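Long-range contacts in acetate CoA-transferase subunit beta (Escherichia coli DH5[alpha], PDB 5DBN), which transfers coenzyme A between acyl-CoA and short-chain carboxylates, including from acetyl-CoA to acetoacetate, through a covalent enzyme-CoA intermediate during fatty acid degradation: residues H141-R152 with V195-F203; L167-R175 with T184-L192. All coordinates share one frame; numbering follows the deposited sequence.

Contact 1 (H141-R152 with V195-F203); sequences HCAKDGSAKILR and VRAKTEARF
Ile-150 and Arg-152 run beside Thr-199 and Ala-201, and the backbone pairing centres on Ile-150 O, which accepts from Glu-200 N and Ala-201 N, each at 3.1 Å. Glu-200 N lies nearly in line with the C=O bond and Ala-201 N above the carbonyl plane, both hydrogen bonds being bent at the N-H. The edge strand 150-151 is thereby tied to the loop that leaves helix 192-197. Next to it, His-141 swings its ring opposite its own backbone N (chi1 -155°) and donates from NE2 to Thr-199 OG1 at 2.6 Å, the hydroxyl lying within 3° of the ring plane. Thr-199 OG1 in turn donates to Val-195 O at 2.7 Å, linking the last turn of the helix to the imidazole. Ile-150 CD1 rests over one ring face. With a valine in place of Thr-199, His-141 NE2 would probably lose its acceptor and Val-195 O its hydroxyl donor, leaving the NE2 side of the ring less firmly held. Ile-150 CG2 touches Thr-199 CG2 and Ala-201 CB, each at 3.7 Å. One water bridges His-141 O, Lys-149 N and Lys-198 O; another joins Ala-148 N to Glu-200 OE2. At the solvent side the guanidinium of Arg-152 stacks on that of Arg-202, centres 3.6 Å apart and planes inclined by 29°. Arg-202 also forms a salt bridge to Glu-105, which probably offsets part of the repulsion between the two cations. The buried histidine thus meets the helix through a hydroxyl that gives and receives one hydrogen bond, while two like-charged guanidinium groups stack at the exposed end.

Contact 2 (L167-R175 with T184-L192); sequences LVTELAVFR and TEIADGCDL
The beta hairpin of strands 172-177 and 180-186 carries a classic beta bulge here, where Thr-184 and Glu-185 both face Val-173. Three donors converge on Val-173 O. Thr-184 N approaches nearly end-on to the carbonyl at 2.9 Å, Glu-185 N lies in the carbonyl plane on a lone pair at 3.2 Å, and Thr-184 OG1 comes from above that plane at 2.9 Å. The threonine hydroxyl can do this because it sits between its own backbone N and carbonyl carbon (chi1 54°), which brings it to the same oxygen as that N. Val-173 N completes the antiparallel hydrogen-bonded pair by donating to Glu-185 O at 2.9 Å. Beyond the non-hydrogen-bonded pair of Ala-172 with Ile-186, Ala-187 N donates to Leu-171 O at 2.8 Å and closes this end of the pairing. Val-173 and Glu-185 lie side by side, CB to CB, on the sheet face near helix 3-12. There the carboxylate of Glu-185 reaches Arg-10, while Arg-175 pairs with Glu-14. Thr-184 crosses the aliphatic part of Arg-175 at about a right angle, its CG2 against CG and CD. Thr-169 OG1 shapes the tight connection ahead of the hairpin: it accepts from the backbone N of both Leu-171 and Ala-172, an ST motif. The type II turn from Ala-187 to Cys-190 brings its last residue back to that connection, where Leu-171 CD2 touches Cys-190 SG at 3.6 Å. At the bulge, a single water accepts from Arg-175 NE and donates to both Thr-184 OG1 and Glu-185 OE2, the last at 2.7 Å.

How the contacts relate
From the N terminus, the chain first passes 141-152, then the strands of contact 2, and finally 195-203. Contact 1 thus closes a long loop, and contact 2 closes a short hairpin loop nested wholly inside it. Contact 2 joins neighbouring strands in the antiparallel part of the eight-stranded sheet; contact 1 brings the small three-stranded sheet against the chain leaving helix 192-197, which follows strand 180-186. With centres about 12 Å apart, the two meet directly. His-141 probably hydrogen-bonds to Thr-169 and Glu-170, Lys-198 packs on Leu-171, and Ile-150 on Leu-167. Phe-174 of strand 172-177 and Phe-203 add an edge-to-face ring pair between the two contacts.

Contact 1 (H141-R152 with V195-F203)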
loop_
_atom_site.group_PDB
_atom_site.type_symbol
_atom_site.label_atom_id
_atom_site.label_comp_id
_atom_site.label_asym_id
_atom_site.label_seq_id
_atom_site.Cartn_x
_atom_site.Cartn_y
_atom_site.Cartn_z
ATOM N N HIS B 141 3.214 -37.843 11.144
ATOM C CA HIS B 141 4.518 -38.271 10.654
ATOM C C HIS B 141 4.408 -38.937 9.281
ATOM O O HIS B 141 5.191 -38.640 8.378
ATOM C CB HIS B 141 5.186 -39.221 11.645
ATOM C CG HIS B 141 6.679 -39.228 11.549
ATOM N ND1 HIS B 141 7.481 -38.464 12.369
ATOM C CD2 HIS B 141 7.516 -39.886 10.713
ATOM C CE1 HIS B 141 8.747 -38.663 12.053
ATOM N NE2 HIS B 141 8.797 -39.521 11.049
ATOM N N CYS B 142 3.438 -39.835 9.136
ATOM C CA CYS B 142 3.232 -40.565 7.886
ATOM C C CYS B 142 1.827 -40.331 7.339
ATOM O O CYS B 142 0.913 -39.971 8.081
ATOM C CB CYS B 142 3.468 -42.062 8.097
ATOM S SG CYS B 142 5.135 -42.471 8.649
ATOM N N ALA B 143 1.659 -40.549 6.038
ATOM C CA ALA B 143 0.357 -40.388 5.399
ATOM C C ALA B 143 -0.559 -41.550 5.755
ATOM O O ALA B 143 -0.136 -42.508 6.401
ATOM C CB ALA B 143 0.518 -40.282 3.894
ATOM N N LYS B 144 -1.815 -41.463 5.331
ATOM C CA LYS B 144 -2.802 -42.482 5.670
ATOM C C LYS B 144 -2.556 -43.794 4.931
ATOM O O LYS B 144 -3.021 -44.847 5.364
ATOM C CB LYS B 144 -4.216 -41.974 5.371
ATOM C CG LYS B 144 -4.609 -40.732 6.161
ATOM C CD LYS B 144 -4.529 -40.972 7.665
ATOM C CE LYS B 144 -5.022 -39.768 8.451
ATOM N NZ LYS B 144 -4.868 -39.960 9.919
ATOM N N ASP B 145 -1.821 -43.732 3.823
ATOM C CA ASP B 145 -1.478 -44.937 3.073
ATOM C C ASP B 145 -0.198 -45.586 3.600
ATOM O O ASP B 145 0.159 -46.687 3.185
ATOM C CB ASP B 145 -1.340 -44.628 1.574
ATOM C CG ASP B 145 -0.280 -43.579 1.274
ATOM O OD1 ASP B 145 0.532 -43.253 2.166
ATOM O OD2 ASP B 145 -0.254 -43.086 0.126
ATOM N N GLY B 146 0.474 -44.906 4.527
ATOM C CA GLY B 146 1.691 -45.425 5.125
ATOM C C GLY B 146 2.963 -44.842 4.536
ATOM O O GLY B 146 4.059 -45.133 5.016
ATOM N N SER B 147 2.827 -44.032 3.490
ATOM C CA SER B 147 3.988 -43.438 2.835
ATOM C C SER B 147 4.634 -42.369 3.711
ATOM O O SER B 147 3.964 -41.734 4.525
ATOM C CB SER B 147 3.589 -42.831 1.489
ATOM O OG SER B 147 2.629 -41.800 1.657
ATOM N N ALA B 148 5.938 -42.175 3.535
ATOM C CA ALA B 148 6.677 -41.172 4.296
ATOM C C ALA B 148 6.306 -39.767 3.837
ATOM O O ALA B 148 6.005 -39.553 2.663
ATOM C CB ALA B 148 8.173 -41.395 4.155
ATOM N N LYS B 149 6.332 -38.815 4.766
ATOM C CA LYS B 149 6.052 -37.421 4.440
ATOM C C LYS B 149 7.257 -36.531 4.734
ATOM O O LYS B 149 7.377 -35.437 4.187
ATOM C CB LYS B 149 4.825 -36.933 5.213
ATOM C CG LYS B 149 3.582 -37.776 4.953
ATOM C CD LYS B 149 2.298 -37.001 5.189
ATOM C CE LYS B 149 2.115 -36.625 6.641
ATOM N NZ LYS B 149 1.003 -35.651 6.804
ATOM N N ILE B 150 8.142 -37.003 5.606
ATOM C CA ILE B 150 9.389 -36.302 5.901
ATOM C C ILE B 150 10.510 -36.913 5.054
ATOM O O ILE B 150 11.071 -37.948 5.412
ATOM C CB ILE B 150 9.733 -36.374 7.401
ATOM C CG1 ILE B 150 8.536 -35.883 8.227
ATOM C CG2 ILE B 150 10.967 -35.537 7.703
ATOM C CD1 ILE B 150 8.687 -36.048 9.722
ATOM N N LEU B 151 10.828 -36.262 3.935
ATOM C CA LEU B 151 11.652 -36.868 2.885
ATOM C C LEU B 151 13.016 -36.205 2.691
ATOM O O LEU B 151 13.329 -35.205 3.327
ATOM C CB LEU B 151 10.889 -36.830 1.560
ATOM C CG LEU B 151 9.462 -37.382 1.602
ATOM C CD1 LEU B 151 8.760 -37.145 0.272
ATOM C CD2 LEU B 151 9.463 -38.863 1.962
ATOM N N ARG B 152 13.831 -36.783 1.814
ATOM C CA ARG B 152 15.088 -36.161 1.409
ATOM C C ARG B 152 14.816 -34.957 0.523
ATOM O O ARG B 152 15.495 -33.935 0.610
ATOM C CB ARG B 152 15.981 -37.160 0.674
ATOM C CG ARG B 152 16.545 -38.252 1.561
ATOM C CD ARG B 152 17.423 -39.204 0.771
ATOM N NE ARG B 152 18.032 -40.217 1.627
ATOM C CZ ARG B 152 18.935 -41.102 1.216
ATOM N NH1 ARG B 152 19.334 -41.112 -0.048
ATOM N NH2 ARG B 152 19.439 -41.982 2.072
ATOM N N VAL B 195 11.498 -43.539 14.724
ATOM C CA VAL B 195 11.508 -42.264 14.014
ATOM C C VAL B 195 12.398 -42.368 12.781
ATOM O O VAL B 195 12.022 -41.928 11.695
ATOM C CB VAL B 195 11.999 -41.108 14.919
ATOM C CG1 VAL B 195 12.093 -39.801 14.133
ATOM C CG2 VAL B 195 11.079 -40.939 16.118
ATOM N N ARG B 196 13.576 -42.956 12.959
ATOM C CA ARG B 196 14.511 -43.155 11.858
ATOM C C ARG B 196 13.857 -43.995 10.763
ATOM O O ARG B 196 13.944 -43.671 9.580
ATOM C CB ARG B 196 15.787 -43.837 12.356
ATOM C CG ARG B 196 16.980 -43.653 11.442
ATOM C CD ARG B 196 17.862 -42.504 11.902
ATOM N NE ARG B 196 18.656 -42.866 13.075
ATOM C CZ ARG B 196 19.586 -42.087 13.619
ATOM N NH1 ARG B 196 19.847 -40.892 13.102
ATOM N NH2 ARG B 196 20.257 -42.506 14.685
ATOM N N ALA B 197 13.197 -45.073 11.174
ATOM C CA ALA B 197 12.517 -45.974 10.250
ATOM C C ALA B 197 11.377 -45.267 9.514
ATOM O O ALA B 197 11.128 -45.530 8.339
ATOM C CB ALA B 197 11.988 -47.190 10.995
ATOM N N LYS B 198 10.683 -44.379 10.216
ATOM C CA LYS B 198 9.522 -43.691 9.657
ATOM C C LYS B 198 9.894 -42.367 8.983
ATOM O O LYS B 198 9.017 -41.611 8.568
ATOM C CB LYS B 198 8.497 -43.435 10.764
ATOM C CG LYS B 198 7.773 -44.681 11.256
ATOM C CD LYS B 198 6.785 -44.340 12.365
ATOM C CE LYS B 198 5.805 -45.471 12.623
ATOM N NZ LYS B 198 5.012 -45.263 13.867
ATOM N N THR B 199 11.194 -42.105 8.861
ATOM C CA THR B 199 11.696 -40.860 8.275
ATOM C C THR B 199 12.765 -41.104 7.208
ATOM O O THR B 199 13.767 -41.773 7.470
ATOM C CB THR B 199 12.284 -39.932 9.363
ATOM O OG1 THR B 199 11.310 -39.720 10.393
ATOM C CG2 THR B 199 12.699 -38.587 8.773
ATOM N N GLU B 200 12.550 -40.561 6.012
ATOM C CA GLU B 200 13.519 -40.697 4.923
ATOM C C GLU B 200 14.535 -39.561 4.941
ATOM O O GLU B 200 15.622 -39.683 4.376
ATOM C CB GLU B 200 12.824 -40.717 3.560
ATOM C CG GLU B 200 12.100 -42.006 3.230
ATOM C CD GLU B 200 11.561 -42.022 1.811
ATOM O OE1 GLU B 200 11.982 -41.169 0.998
ATOM O OE2 GLU B 200 10.713 -42.888 1.511
ATOM N N ALA B 201 14.174 -38.453 5.581
ATOM C CA ALA B 201 15.066 -37.305 5.682
ATOM C C ALA B 201 16.307 -37.642 6.504
ATOM O O ALA B 201 16.231 -38.379 7.487
ATOM C CB ALA B 201 14.336 -36.126 6.295
ATOM N N ARG B 202 17.449 -37.105 6.087
ATOM C CA ARG B 202 18.683 -37.226 6.856
ATOM C C ARG B 202 18.709 -36.165 7.950
ATOM O O ARG B 202 18.504 -34.981 7.675
ATOM C CB ARG B 202 19.915 -37.072 5.964
ATOM C CG ARG B 202 19.958 -37.976 4.747
ATOM C CD ARG B 202 21.213 -37.686 3.934
ATOM N NE ARG B 202 21.254 -38.407 2.665
ATOM C CZ ARG B 202 20.672 -37.992 1.543
ATOM N NH1 ARG B 202 19.986 -36.855 1.520
ATOM N NH2 ARG B 202 20.776 -38.717 0.439
ATOM N N PHE B 203 18.946 -36.585 9.188
ATOM C CA PHE B 203 18.985 -35.651 10.308
ATOM C C PHE B 203 19.960 -36.111 11.385
ATOM O O PHE B 203 20.183 -37.310 11.566
ATOM C CB PHE B 203 17.589 -35.474 10.911
ATOM C CG PHE B 203 17.008 -36.736 11.481
ATOM C CD1 PHE B 203 17.290 -37.121 12.781
ATOM C CD2 PHE B 203 16.171 -37.535 10.718
ATOM C CE1 PHE B 203 16.756 -38.279 13.308
ATOM C CE2 PHE B 203 15.631 -38.694 11.240
ATOM C CZ PHE B 203 15.924 -39.067 12.537
HETATM O O HOH W 1 7.675 -39.486 7.148
HETATM O O HOH W 2 7.645 -42.867 0.950
#

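Contact 2 (L167-R175 with T184-L192)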
loop_
_atom_site.group_PDB
_atom_site.type_symbol
_atom_site.label_atom_id
_atom_site.label_comp_id
_atom_site.label_asym_id
_atom_site.label_seq_id
_atom_site.Cartn_x
_atom_site.Cartn_y
_atom_site.Cartn_z
ATOM N N LEU B 167 9.407 -28.563 12.757
ATOM C CA LEU B 167 8.468 -29.592 12.327
ATOM C C LEU B 167 8.027 -30.416 13.533
ATOM O O LEU B 167 8.854 -31.022 14.215
ATOM C CB LEU B 167 9.101 -30.493 11.266
ATOM C CG LEU B 167 8.271 -31.704 10.836
ATOM C CD1 LEU B 167 6.940 -31.258 10.246
ATOM C CD2 LEU B 167 9.039 -32.554 9.841
ATOM N N VAL B 168 6.721 -30.428 13.785
ATOM C CA VAL B 168 6.158 -31.121 14.939
ATOM C C VAL B 168 5.195 -32.225 14.509
ATOM O O VAL B 168 4.173 -31.962 13.873
ATOM C CB VAL B 168 5.417 -30.142 15.872
ATOM C CG1 VAL B 168 4.926 -30.857 17.126
ATOM C CG2 VAL B 168 6.321 -28.981 16.249
ATOM N N THR B 169 5.540 -33.460 14.862
ATOM C CA THR B 169 4.681 -34.613 14.615
ATOM C C THR B 169 4.309 -35.265 15.935
ATOM O O THR B 169 4.793 -34.866 16.994
ATOM C CB THR B 169 5.354 -35.656 13.699
ATOM O OG1 THR B 169 6.356 -36.369 14.437
ATOM C CG2 THR B 169 5.997 -34.987 12.491
ATOM N N GLU B 170 3.444 -36.270 15.873
ATOM C CA GLU B 170 3.034 -36.976 17.078
ATOM C C GLU B 170 4.133 -37.929 17.539
ATOM O O GLU B 170 4.010 -38.560 18.589
ATOM C CB GLU B 170 1.718 -37.736 16.846
ATOM C CG GLU B 170 1.814 -39.048 16.057
ATOM C CD GLU B 170 2.061 -38.847 14.572
ATOM O OE1 GLU B 170 2.218 -37.687 14.136
ATOM O OE2 GLU B 170 2.080 -39.855 13.834
ATOM N N LEU B 171 5.209 -38.024 16.760
ATOM C CA LEU B 171 6.315 -38.911 17.097
ATOM C C LEU B 171 7.561 -38.144 17.546
ATOM O O LEU B 171 8.332 -38.635 18.371
ATOM C CB LEU B 171 6.671 -39.785 15.891
ATOM C CG LEU B 171 5.756 -40.972 15.555
ATOM C CD1 LEU B 171 6.292 -41.725 14.346
ATOM C CD2 LEU B 171 5.536 -41.916 16.726
ATOM N N ALA B 172 7.756 -36.937 17.016
ATOM C CA ALA B 172 8.994 -36.202 17.268
ATOM C C ALA B 172 8.917 -34.713 16.925
ATOM O O ALA B 172 7.990 -34.262 16.252
ATOM C CB ALA B 172 10.132 -36.841 16.491
ATOM N N VAL B 173 9.912 -33.964 17.396
ATOM C CA VAL B 173 10.081 -32.560 17.032
ATOM C C VAL B 173 11.429 -32.350 16.348
ATOM O O VAL B 173 12.475 -32.681 16.905
ATOM C CB VAL B 173 9.991 -31.632 18.266
ATOM C CG1 VAL B 173 10.159 -30.175 17.862
ATOM C CG2 VAL B 173 8.666 -31.828 18.990
ATOM N N PHE B 174 11.385 -31.814 15.130
ATOM C CA PHE B 174 12.589 -31.474 14.374
ATOM C C PHE B 174 12.769 -29.961 14.296
ATOM O O PHE B 174 11.789 -29.218 14.242
ATOM C CB PHE B 174 12.527 -32.042 12.953
ATOM C CG PHE B 174 12.456 -33.542 12.887
ATOM C CD1 PHE B 174 13.610 -34.308 12.949
ATOM C CD2 PHE B 174 11.240 -34.186 12.735
ATOM C CE1 PHE B 174 13.549 -35.684 12.872
ATOM C CE2 PHE B 174 11.173 -35.562 12.660
ATOM C CZ PHE B 174 12.327 -36.312 12.730
ATOM N N ARG B 175 14.021 -29.510 14.288
ATOM C CA ARG B 175 14.324 -28.097 14.067
ATOM C C ARG B 175 15.360 -27.935 12.954
ATOM O O ARG B 175 16.307 -28.718 12.856
ATOM C CB ARG B 175 14.833 -27.435 15.348
ATOM C CG ARG B 175 13.806 -27.352 16.462
ATOM C CD ARG B 175 14.326 -26.521 17.621
ATOM N NE ARG B 175 13.434 -26.562 18.778
ATOM C CZ ARG B 175 12.359 -25.792 18.935
ATOM N NH1 ARG B 175 12.014 -24.915 18.003
ATOM N NH2 ARG B 175 11.619 -25.910 20.030
ATOM N N THR B 184 15.252 -32.874 17.775
ATOM C CA THR B 184 15.427 -32.246 19.080
ATOM C C THR B 184 14.572 -32.882 20.180
ATOM O O THR B 184 14.940 -32.832 21.354
ATOM C CB THR B 184 15.111 -30.740 19.001
ATOM O OG1 THR B 184 13.802 -30.549 18.450
ATOM C CG2 THR B 184 16.134 -30.029 18.121
ATOM N N GLU B 185 13.431 -33.459 19.808
ATOM C CA GLU B 185 12.594 -34.180 20.769
ATOM C C GLU B 185 11.986 -35.449 20.182
ATOM O O GLU B 185 11.696 -35.522 18.987
ATOM C CB GLU B 185 11.470 -33.282 21.293
ATOM C CG GLU B 185 11.930 -31.920 21.774
ATOM C CD GLU B 185 10.774 -31.024 22.177
ATOM O OE1 GLU B 185 9.754 -31.550 22.671
ATOM O OE2 GLU B 185 10.889 -29.792 22.008
ATOM N N ILE B 186 11.798 -36.441 21.047
ATOM C CA ILE B 186 11.086 -37.668 20.708
ATOM C C ILE B 186 9.892 -37.817 21.644
ATOM O O ILE B 186 10.002 -37.560 22.842
ATOM C CB ILE B 186 12.001 -38.905 20.813
ATOM C CG1 ILE B 186 13.209 -38.738 19.883
ATOM C CG2 ILE B 186 11.220 -40.178 20.484
ATOM C CD1 ILE B 186 14.169 -39.917 19.864
ATOM N N ALA B 187 8.755 -38.233 21.096
ATOM C CA ALA B 187 7.532 -38.364 21.880
ATOM C C ALA B 187 7.608 -39.567 22.813
ATOM O O ALA B 187 8.269 -40.559 22.505
ATOM C CB ALA B 187 6.327 -38.482 20.961
ATOM N N ASP B 188 6.930 -39.474 23.954
ATOM C CA ASP B 188 6.905 -40.567 24.921
ATOM C C ASP B 188 6.239 -41.806 24.329
ATOM O O ASP B 188 5.223 -41.711 23.642
ATOM C CB ASP B 188 6.179 -40.137 26.197
ATOM C CG ASP B 188 7.026 -39.233 27.072
ATOM O OD1 ASP B 188 8.186 -39.599 27.359
ATOM O OD2 ASP B 188 6.535 -38.156 27.471
ATOM N N GLY B 189 6.825 -42.967 24.607
ATOM C CA GLY B 189 6.343 -44.227 24.069
ATOM C C GLY B 189 6.957 -44.530 22.714
ATOM O O GLY B 189 6.657 -45.559 22.105
ATOM N N CYS B 190 7.828 -43.635 22.253
ATOM C CA CYS B 190 8.514 -43.789 20.973
ATOM C C CYS B 190 10.023 -43.775 21.194
ATOM O O CYS B 190 10.499 -43.293 22.223
ATOM C CB CYS B 190 8.101 -42.673 20.009
ATOM S SG CYS B 190 8.637 -42.908 18.298
ATOM N N ASP B 191 10.766 -44.324 20.237
ATOM C CA ASP B 191 12.225 -44.367 20.309
ATOM C C ASP B 191 12.856 -43.836 19.024
ATOM O O ASP B 191 12.171 -43.616 18.027
ATOM C CB ASP B 191 12.711 -45.791 20.586
ATOM C CG ASP B 191 12.032 -46.821 19.709
ATOM O OD1 ASP B 191 12.385 -46.908 18.514
ATOM O OD2 ASP B 191 11.154 -47.550 20.218
ATOM N N LEU B 192 14.169 -43.633 19.060
ATOM C CA LEU B 192 14.898 -43.072 17.929
ATOM C C LEU B 192 14.836 -43.951 16.683
ATOM O O LEU B 192 14.793 -43.443 15.563
ATOM C CB LEU B 192 16.362 -42.848 18.314
ATOM C CG LEU B 192 17.279 -42.326 17.204
ATOM C CD1 LEU B 192 16.772 -41.005 16.643
ATOM C CD2 LEU B 192 18.701 -42.185 17.717
HETATM O O HOH W 3 12.886 -28.764 20.552
#